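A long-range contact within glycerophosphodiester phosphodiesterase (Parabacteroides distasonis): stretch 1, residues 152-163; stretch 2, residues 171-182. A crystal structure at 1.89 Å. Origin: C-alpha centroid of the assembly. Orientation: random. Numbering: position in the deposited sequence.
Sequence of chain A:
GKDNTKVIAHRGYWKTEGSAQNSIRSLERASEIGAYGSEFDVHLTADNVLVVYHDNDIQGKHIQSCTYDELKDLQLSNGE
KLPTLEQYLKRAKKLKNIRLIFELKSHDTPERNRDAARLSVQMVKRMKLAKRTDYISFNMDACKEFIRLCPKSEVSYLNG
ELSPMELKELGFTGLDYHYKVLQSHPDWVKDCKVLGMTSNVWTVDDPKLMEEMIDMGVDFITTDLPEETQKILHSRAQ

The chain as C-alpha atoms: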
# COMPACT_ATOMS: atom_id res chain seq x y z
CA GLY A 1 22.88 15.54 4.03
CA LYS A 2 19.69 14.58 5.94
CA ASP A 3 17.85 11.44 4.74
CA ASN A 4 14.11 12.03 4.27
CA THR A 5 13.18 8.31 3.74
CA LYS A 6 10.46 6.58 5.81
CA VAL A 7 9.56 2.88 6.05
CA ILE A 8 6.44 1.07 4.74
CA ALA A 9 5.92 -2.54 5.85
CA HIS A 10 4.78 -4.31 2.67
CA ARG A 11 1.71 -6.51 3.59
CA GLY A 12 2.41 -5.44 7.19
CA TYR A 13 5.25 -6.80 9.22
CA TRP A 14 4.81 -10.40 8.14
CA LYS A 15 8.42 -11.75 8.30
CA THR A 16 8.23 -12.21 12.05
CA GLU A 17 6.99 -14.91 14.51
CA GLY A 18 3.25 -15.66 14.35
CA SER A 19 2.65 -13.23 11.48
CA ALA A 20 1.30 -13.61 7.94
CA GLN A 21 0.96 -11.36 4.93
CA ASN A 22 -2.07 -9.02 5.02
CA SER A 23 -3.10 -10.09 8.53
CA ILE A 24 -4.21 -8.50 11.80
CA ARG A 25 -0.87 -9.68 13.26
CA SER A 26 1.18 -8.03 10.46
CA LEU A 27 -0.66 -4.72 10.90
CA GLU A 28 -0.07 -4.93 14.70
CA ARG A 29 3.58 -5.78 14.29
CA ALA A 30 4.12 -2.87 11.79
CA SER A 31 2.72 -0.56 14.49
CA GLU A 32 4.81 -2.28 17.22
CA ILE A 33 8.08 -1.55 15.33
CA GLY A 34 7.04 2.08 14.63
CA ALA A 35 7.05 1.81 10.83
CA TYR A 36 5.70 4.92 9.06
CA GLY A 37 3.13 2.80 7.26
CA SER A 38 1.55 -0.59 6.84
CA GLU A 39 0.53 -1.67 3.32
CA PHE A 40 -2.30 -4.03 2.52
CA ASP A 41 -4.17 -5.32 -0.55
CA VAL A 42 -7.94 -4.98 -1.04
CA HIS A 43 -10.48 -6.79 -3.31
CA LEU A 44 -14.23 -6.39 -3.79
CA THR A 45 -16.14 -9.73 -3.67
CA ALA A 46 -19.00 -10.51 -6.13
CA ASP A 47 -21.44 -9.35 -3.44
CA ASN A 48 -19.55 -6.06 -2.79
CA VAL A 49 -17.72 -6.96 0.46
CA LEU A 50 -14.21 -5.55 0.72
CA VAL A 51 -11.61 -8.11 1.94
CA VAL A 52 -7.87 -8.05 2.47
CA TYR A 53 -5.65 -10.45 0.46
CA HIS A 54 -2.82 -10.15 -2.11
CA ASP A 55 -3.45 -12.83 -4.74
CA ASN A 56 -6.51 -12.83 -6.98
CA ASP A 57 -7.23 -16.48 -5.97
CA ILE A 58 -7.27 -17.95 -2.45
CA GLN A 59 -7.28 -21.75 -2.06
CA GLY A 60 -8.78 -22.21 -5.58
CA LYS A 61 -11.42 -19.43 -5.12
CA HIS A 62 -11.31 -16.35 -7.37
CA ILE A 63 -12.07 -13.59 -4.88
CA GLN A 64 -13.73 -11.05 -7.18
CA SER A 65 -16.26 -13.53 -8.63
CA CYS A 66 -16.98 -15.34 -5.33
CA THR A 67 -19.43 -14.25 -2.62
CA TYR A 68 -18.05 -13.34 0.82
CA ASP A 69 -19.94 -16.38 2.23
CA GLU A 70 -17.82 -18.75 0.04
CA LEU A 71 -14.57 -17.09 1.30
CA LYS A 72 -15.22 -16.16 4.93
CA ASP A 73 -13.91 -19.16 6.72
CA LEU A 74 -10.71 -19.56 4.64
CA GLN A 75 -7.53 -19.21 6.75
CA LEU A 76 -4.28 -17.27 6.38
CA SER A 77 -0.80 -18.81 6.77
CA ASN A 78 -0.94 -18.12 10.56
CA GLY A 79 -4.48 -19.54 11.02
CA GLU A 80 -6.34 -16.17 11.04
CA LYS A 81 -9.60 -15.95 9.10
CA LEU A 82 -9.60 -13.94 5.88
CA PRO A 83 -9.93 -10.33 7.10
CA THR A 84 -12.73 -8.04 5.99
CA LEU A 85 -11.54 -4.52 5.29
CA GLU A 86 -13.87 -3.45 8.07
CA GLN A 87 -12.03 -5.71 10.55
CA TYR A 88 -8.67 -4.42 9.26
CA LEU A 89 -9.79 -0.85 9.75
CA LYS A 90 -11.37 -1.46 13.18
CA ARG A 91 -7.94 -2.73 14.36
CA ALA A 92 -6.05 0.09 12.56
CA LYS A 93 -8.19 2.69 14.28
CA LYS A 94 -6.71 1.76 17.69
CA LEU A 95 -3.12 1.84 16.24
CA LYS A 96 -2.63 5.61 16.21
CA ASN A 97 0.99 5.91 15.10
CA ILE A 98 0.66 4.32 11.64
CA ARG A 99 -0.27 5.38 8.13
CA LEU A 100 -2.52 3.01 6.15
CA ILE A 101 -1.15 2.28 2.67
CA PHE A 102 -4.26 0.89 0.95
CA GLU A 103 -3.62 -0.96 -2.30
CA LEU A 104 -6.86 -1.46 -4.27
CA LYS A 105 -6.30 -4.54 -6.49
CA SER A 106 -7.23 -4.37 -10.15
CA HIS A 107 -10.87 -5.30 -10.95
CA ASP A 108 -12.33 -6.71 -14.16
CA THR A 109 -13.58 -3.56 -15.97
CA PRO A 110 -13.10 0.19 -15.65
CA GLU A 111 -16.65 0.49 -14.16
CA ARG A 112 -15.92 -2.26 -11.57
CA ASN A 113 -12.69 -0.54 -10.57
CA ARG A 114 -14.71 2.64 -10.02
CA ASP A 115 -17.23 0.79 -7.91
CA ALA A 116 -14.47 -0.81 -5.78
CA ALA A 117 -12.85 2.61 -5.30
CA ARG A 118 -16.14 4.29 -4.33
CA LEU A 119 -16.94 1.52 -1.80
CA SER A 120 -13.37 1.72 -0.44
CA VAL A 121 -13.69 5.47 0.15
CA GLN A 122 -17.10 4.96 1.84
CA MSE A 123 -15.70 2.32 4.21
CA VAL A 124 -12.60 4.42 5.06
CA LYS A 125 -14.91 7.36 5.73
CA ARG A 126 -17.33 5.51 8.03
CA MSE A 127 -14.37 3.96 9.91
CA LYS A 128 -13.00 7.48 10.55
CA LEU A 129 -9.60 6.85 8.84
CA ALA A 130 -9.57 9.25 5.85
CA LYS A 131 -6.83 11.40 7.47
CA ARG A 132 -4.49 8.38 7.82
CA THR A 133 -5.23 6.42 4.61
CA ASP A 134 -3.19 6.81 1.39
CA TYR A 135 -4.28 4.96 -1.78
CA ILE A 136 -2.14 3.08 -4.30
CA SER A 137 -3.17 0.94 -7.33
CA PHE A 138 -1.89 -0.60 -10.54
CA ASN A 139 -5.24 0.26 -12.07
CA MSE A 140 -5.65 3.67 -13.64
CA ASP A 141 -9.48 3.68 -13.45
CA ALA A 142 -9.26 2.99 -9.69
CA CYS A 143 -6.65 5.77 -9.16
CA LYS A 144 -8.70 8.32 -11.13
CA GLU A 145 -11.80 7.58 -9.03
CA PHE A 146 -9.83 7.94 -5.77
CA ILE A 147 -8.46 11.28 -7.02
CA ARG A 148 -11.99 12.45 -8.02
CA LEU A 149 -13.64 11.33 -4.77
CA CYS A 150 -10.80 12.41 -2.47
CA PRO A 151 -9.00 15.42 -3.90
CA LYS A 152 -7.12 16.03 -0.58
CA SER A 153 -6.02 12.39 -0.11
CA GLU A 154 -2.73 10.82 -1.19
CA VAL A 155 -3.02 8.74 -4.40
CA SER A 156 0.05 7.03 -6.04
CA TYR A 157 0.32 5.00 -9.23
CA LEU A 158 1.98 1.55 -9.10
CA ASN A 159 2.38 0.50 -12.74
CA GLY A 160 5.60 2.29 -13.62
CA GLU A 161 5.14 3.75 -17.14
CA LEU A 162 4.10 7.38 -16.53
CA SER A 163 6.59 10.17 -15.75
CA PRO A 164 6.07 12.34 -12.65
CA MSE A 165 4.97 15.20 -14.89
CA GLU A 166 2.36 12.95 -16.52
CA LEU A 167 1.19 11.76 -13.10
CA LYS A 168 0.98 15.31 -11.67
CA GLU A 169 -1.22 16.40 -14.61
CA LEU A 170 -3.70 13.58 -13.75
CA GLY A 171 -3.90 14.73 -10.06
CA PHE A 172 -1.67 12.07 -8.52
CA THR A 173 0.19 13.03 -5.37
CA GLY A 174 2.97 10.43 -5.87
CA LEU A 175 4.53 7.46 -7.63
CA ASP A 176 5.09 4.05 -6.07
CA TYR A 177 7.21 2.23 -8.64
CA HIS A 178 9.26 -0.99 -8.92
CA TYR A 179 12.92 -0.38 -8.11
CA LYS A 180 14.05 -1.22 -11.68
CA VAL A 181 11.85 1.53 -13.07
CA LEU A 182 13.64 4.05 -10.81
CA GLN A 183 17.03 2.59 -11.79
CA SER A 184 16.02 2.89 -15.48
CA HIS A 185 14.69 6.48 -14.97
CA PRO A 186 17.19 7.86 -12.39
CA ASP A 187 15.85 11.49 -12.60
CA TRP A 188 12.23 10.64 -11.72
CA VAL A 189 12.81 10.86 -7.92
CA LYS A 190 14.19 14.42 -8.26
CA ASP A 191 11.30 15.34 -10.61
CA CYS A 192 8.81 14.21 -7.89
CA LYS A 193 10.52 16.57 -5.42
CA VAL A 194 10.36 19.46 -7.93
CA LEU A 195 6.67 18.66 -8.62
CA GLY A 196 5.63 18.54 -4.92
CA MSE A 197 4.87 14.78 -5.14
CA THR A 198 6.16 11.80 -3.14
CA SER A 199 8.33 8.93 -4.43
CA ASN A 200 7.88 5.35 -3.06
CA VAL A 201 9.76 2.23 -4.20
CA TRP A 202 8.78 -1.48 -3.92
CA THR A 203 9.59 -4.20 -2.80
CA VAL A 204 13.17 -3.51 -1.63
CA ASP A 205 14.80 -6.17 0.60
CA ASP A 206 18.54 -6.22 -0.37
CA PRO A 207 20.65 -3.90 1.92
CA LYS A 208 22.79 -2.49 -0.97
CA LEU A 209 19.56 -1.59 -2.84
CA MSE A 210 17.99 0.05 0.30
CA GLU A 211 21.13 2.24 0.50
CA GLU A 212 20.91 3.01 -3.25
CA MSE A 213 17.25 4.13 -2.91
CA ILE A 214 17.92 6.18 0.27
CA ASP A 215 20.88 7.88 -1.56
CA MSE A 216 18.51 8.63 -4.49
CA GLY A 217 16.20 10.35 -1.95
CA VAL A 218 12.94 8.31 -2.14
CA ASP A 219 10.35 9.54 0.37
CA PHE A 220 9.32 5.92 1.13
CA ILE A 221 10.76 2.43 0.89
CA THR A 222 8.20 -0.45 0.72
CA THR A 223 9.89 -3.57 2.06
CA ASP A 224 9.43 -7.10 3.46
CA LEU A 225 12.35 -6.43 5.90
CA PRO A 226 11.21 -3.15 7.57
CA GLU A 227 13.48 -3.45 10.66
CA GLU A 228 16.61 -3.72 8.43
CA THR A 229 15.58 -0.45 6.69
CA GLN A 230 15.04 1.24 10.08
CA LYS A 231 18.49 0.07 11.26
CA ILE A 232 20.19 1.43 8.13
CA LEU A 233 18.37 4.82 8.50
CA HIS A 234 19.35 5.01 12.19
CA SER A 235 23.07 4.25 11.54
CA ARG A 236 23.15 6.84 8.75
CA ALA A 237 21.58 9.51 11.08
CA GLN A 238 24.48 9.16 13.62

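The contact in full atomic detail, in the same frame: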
# COMPACT_ATOMS: atom_id res chain seq x y z
N LYS A 152 -8.12 15.71 -1.59
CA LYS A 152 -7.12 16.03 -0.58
C LYS A 152 -6.37 14.82 -0.07
O LYS A 152 -5.50 14.99 0.77
CB LYS A 152 -7.74 16.76 0.64
CG LYS A 152 -8.62 18.01 0.37
CD LYS A 152 -8.05 18.98 -0.68
N SER A 153 -6.70 13.61 -0.55
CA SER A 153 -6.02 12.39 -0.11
C SER A 153 -4.77 12.11 -0.97
O SER A 153 -4.62 12.65 -2.07
CB SER A 153 -6.94 11.18 -0.17
OG SER A 153 -7.98 11.31 0.78
N GLU A 154 -3.89 11.27 -0.45
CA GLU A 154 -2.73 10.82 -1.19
C GLU A 154 -3.18 9.67 -2.11
O GLU A 154 -3.89 8.76 -1.68
CB GLU A 154 -1.66 10.35 -0.23
CG GLU A 154 -1.09 11.43 0.72
CD GLU A 154 -0.40 12.52 -0.05
OE1 GLU A 154 0.50 12.22 -0.86
OE2 GLU A 154 -0.82 13.67 0.06
N VAL A 155 -2.80 9.77 -3.40
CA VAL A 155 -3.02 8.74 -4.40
C VAL A 155 -1.71 8.55 -5.24
O VAL A 155 -1.24 9.52 -5.86
CB VAL A 155 -4.17 9.05 -5.35
CG1 VAL A 155 -4.39 7.87 -6.25
CG2 VAL A 155 -5.47 9.42 -4.58
N SER A 156 -1.15 7.33 -5.25
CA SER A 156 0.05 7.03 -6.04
C SER A 156 -0.18 5.91 -7.04
O SER A 156 -0.91 4.96 -6.76
CB SER A 156 1.24 6.71 -5.16
OG SER A 156 1.46 7.73 -4.25
N TYR A 157 0.46 6.02 -8.20
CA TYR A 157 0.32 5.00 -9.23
C TYR A 157 1.39 3.94 -9.03
O TYR A 157 2.54 4.29 -8.76
CB TYR A 157 0.53 5.64 -10.58
CG TYR A 157 0.19 4.84 -11.80
CD1 TYR A 157 -1.02 4.13 -11.91
CD2 TYR A 157 1.01 4.89 -12.90
CE1 TYR A 157 -1.34 3.46 -13.05
CE2 TYR A 157 0.67 4.25 -14.07
CZ TYR A 157 -0.50 3.55 -14.15
OH TYR A 157 -0.79 2.90 -15.30
N LEU A 158 1.03 2.66 -9.23
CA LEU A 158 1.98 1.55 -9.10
C LEU A 158 2.64 1.06 -10.39
O LEU A 158 3.65 0.39 -10.32
CB LEU A 158 1.32 0.35 -8.39
CG LEU A 158 1.15 0.45 -6.88
CD1 LEU A 158 0.13 -0.63 -6.45
CD2 LEU A 158 2.48 0.28 -6.12
N ASN A 159 2.07 1.35 -11.56
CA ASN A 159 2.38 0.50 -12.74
C ASN A 159 3.67 0.83 -13.49
O ASN A 159 4.18 -0.01 -14.26
CB ASN A 159 1.20 0.51 -13.70
CG ASN A 159 1.24 -0.63 -14.67
OD1 ASN A 159 1.26 -1.75 -14.25
ND2 ASN A 159 1.29 -0.33 -15.99
N GLY A 160 4.21 2.03 -13.29
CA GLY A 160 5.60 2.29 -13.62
C GLY A 160 5.89 3.00 -14.94
O GLY A 160 7.05 3.34 -15.19
N GLU A 161 4.87 3.29 -15.76
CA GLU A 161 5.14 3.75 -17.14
C GLU A 161 4.96 5.25 -17.35
O GLU A 161 5.33 5.74 -18.38
CB GLU A 161 4.32 2.94 -18.18
CG GLU A 161 2.84 3.34 -18.40
CD GLU A 161 1.90 2.92 -17.27
OE1 GLU A 161 2.31 2.18 -16.35
OE2 GLU A 161 0.72 3.33 -17.31
N LEU A 162 4.40 5.97 -16.38
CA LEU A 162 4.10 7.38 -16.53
C LEU A 162 5.13 8.20 -15.76
O LEU A 162 5.49 7.83 -14.63
CB LEU A 162 2.66 7.65 -16.05
CG LEU A 162 1.54 7.12 -16.98
CD1 LEU A 162 0.20 7.49 -16.40
CD2 LEU A 162 1.66 7.67 -18.43
N SER A 163 5.60 9.29 -16.36
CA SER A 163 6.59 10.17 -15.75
C SER A 163 5.92 10.95 -14.63
O SER A 163 4.68 11.04 -14.60
CB SER A 163 7.14 11.14 -16.77
OG SER A 163 6.14 12.10 -17.12
N GLY A 171 -3.52 14.54 -11.47
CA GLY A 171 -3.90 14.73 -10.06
C GLY A 171 -3.33 13.73 -9.08
O GLY A 171 -3.75 13.69 -7.93
N PHE A 172 -2.34 12.95 -9.49
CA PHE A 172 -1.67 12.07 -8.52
C PHE A 172 -0.85 12.91 -7.57
O PHE A 172 -0.38 14.00 -7.94
CB PHE A 172 -0.74 11.09 -9.23
CG PHE A 172 -1.44 9.93 -9.91
CD1 PHE A 172 -1.96 10.04 -11.19
CD2 PHE A 172 -1.62 8.72 -9.23
CE1 PHE A 172 -2.60 8.95 -11.80
CE2 PHE A 172 -2.26 7.67 -9.83
CZ PHE A 172 -2.73 7.77 -11.10
N THR A 173 -0.68 12.41 -6.35
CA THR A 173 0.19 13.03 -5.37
C THR A 173 1.53 12.27 -5.22
O THR A 173 2.39 12.76 -4.51
CB THR A 173 -0.48 13.13 -3.99
OG1 THR A 173 -0.62 11.82 -3.46
CG2 THR A 173 -1.83 13.81 -4.10
N GLY A 174 1.71 11.13 -5.89
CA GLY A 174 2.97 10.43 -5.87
C GLY A 174 3.09 9.28 -6.86
O GLY A 174 2.15 8.98 -7.57
N LEU A 175 4.29 8.73 -6.98
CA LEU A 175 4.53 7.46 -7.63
C LEU A 175 4.97 6.46 -6.58
O LEU A 175 5.54 6.82 -5.54
CB LEU A 175 5.60 7.58 -8.73
CG LEU A 175 7.05 7.96 -8.50
CD1 LEU A 175 7.90 6.85 -7.90
CD2 LEU A 175 7.64 8.46 -9.88
N ASP A 176 4.71 5.20 -6.88
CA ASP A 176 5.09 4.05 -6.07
C ASP A 176 5.50 2.94 -7.05
O ASP A 176 4.68 2.15 -7.49
CB ASP A 176 3.91 3.66 -5.18
CG ASP A 176 4.23 2.63 -4.18
OD1 ASP A 176 5.39 2.20 -4.03
OD2 ASP A 176 3.31 2.30 -3.42
N TYR A 177 6.77 2.96 -7.46
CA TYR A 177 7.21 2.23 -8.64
C TYR A 177 8.23 1.15 -8.28
O TYR A 177 8.95 1.27 -7.29
CB TYR A 177 7.80 3.21 -9.64
CG TYR A 177 6.84 4.04 -10.50
CD1 TYR A 177 5.42 3.93 -10.41
CD2 TYR A 177 7.36 4.89 -11.48
CE1 TYR A 177 4.62 4.66 -11.22
CE2 TYR A 177 6.52 5.61 -12.33
CZ TYR A 177 5.15 5.48 -12.20
OH TYR A 177 4.34 6.16 -13.03
N HIS A 178 8.28 0.10 -9.10
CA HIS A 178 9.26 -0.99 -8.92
C HIS A 178 10.68 -0.42 -8.98
O HIS A 178 10.95 0.49 -9.74
CB HIS A 178 9.05 -2.09 -9.96
CG HIS A 178 9.91 -3.31 -9.75
ND1 HIS A 178 10.93 -3.64 -10.60
CD2 HIS A 178 9.88 -4.27 -8.80
CE1 HIS A 178 11.51 -4.75 -10.18
NE2 HIS A 178 10.88 -5.16 -9.09
N TYR A 179 11.58 -0.93 -8.15
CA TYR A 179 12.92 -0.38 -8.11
C TYR A 179 13.63 -0.29 -9.47
O TYR A 179 14.35 0.67 -9.70
CB TYR A 179 13.80 -1.08 -7.05
CG TYR A 179 14.10 -2.53 -7.27
CD1 TYR A 179 15.17 -2.94 -8.06
CD2 TYR A 179 13.37 -3.52 -6.61
CE1 TYR A 179 15.48 -4.32 -8.22
CE2 TYR A 179 13.67 -4.88 -6.77
CZ TYR A 179 14.71 -5.27 -7.58
OH TYR A 179 14.98 -6.60 -7.74
N LYS A 180 13.40 -1.25 -10.36
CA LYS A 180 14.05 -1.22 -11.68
C LYS A 180 13.60 -0.08 -12.56
O LYS A 180 14.40 0.43 -13.37
CB LYS A 180 13.89 -2.55 -12.41
CG LYS A 180 14.68 -3.66 -11.71
CD LYS A 180 14.66 -4.99 -12.48
CE LYS A 180 15.77 -5.93 -12.00
NZ LYS A 180 15.17 -7.22 -11.62
N VAL A 181 12.35 0.34 -12.39
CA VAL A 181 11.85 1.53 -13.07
C VAL A 181 12.66 2.77 -12.63
O VAL A 181 13.07 3.56 -13.49
CB VAL A 181 10.34 1.76 -12.85
CG1 VAL A 181 9.88 3.06 -13.49
CG2 VAL A 181 9.51 0.56 -13.41
N LEU A 182 12.90 2.90 -11.33
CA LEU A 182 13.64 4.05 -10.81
C LEU A 182 15.11 3.98 -11.16
O LEU A 182 15.71 5.02 -11.43
CB LEU A 182 13.40 4.24 -9.31
CG LEU A 182 11.94 4.49 -8.93
CD1 LEU A 182 11.81 4.69 -7.47
CD2 LEU A 182 11.32 5.69 -9.69
O HOH W 1 2.33 14.11 -2.10
O HOH W 2 4.57 7.93 -3.32
O HOH W 3 6.26 -0.02 -11.21

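Where a parallel ladder is short, side chains just beyond the paired residues can help to hold its ends. The contact between residues 152-163 and 171-182 of this phosphodiesterase is a compact example, and Tyr 177, Thr 173 and Phe 172 carry much of it.

The ladder itself is short. Ser 156 pairs with Gly 174 and Tyr 157 with Leu 175, and its firmest rung runs from Asp 176 N to Tyr 157 O at 3.0 Å; the bond from Tyr 157 N to Gly 174 O, at 3.5 Å, is weak. Gly 174 suits its place, since a CB there would lie 2.8 Å from Ser 156 OG.

Thr 173 secures the beginning. Its backbone N donates to Val 155 O (3.0 Å), while its side chain works in both directions: OG1 accepts from Val 155 N at 3.0 Å and donates to Glu 154 OE1 at 2.9 Å. A water donating to both Glu 154 OE1 and Thr 173 O adds a second link.

Beside it, Phe 172 supplies apolar packing. Its CE2 approaches Tyr 157 CB to 3.5 Å and its CD2 lies 4.2 Å from Val 155 CG1. The Phe 172 and Tyr 157 rings meet obliquely, with planes at 56°.

Tyr 177, which covers the largest area, secures the far end. Gly 160 CA sits almost on the ring normal, 3.4 Å from the ring centroid, a CH-pi contact that brings backbone flat against the aromatic face. Gly 160 has positive phi, a conformation that favours glycine, and a CB would also come within 3.2 Å of Val 181 CG2. At the ring's tip, Tyr 177 OH donates to Leu 162 O at 2.6 Å, tying the loop beyond the strand to its partner.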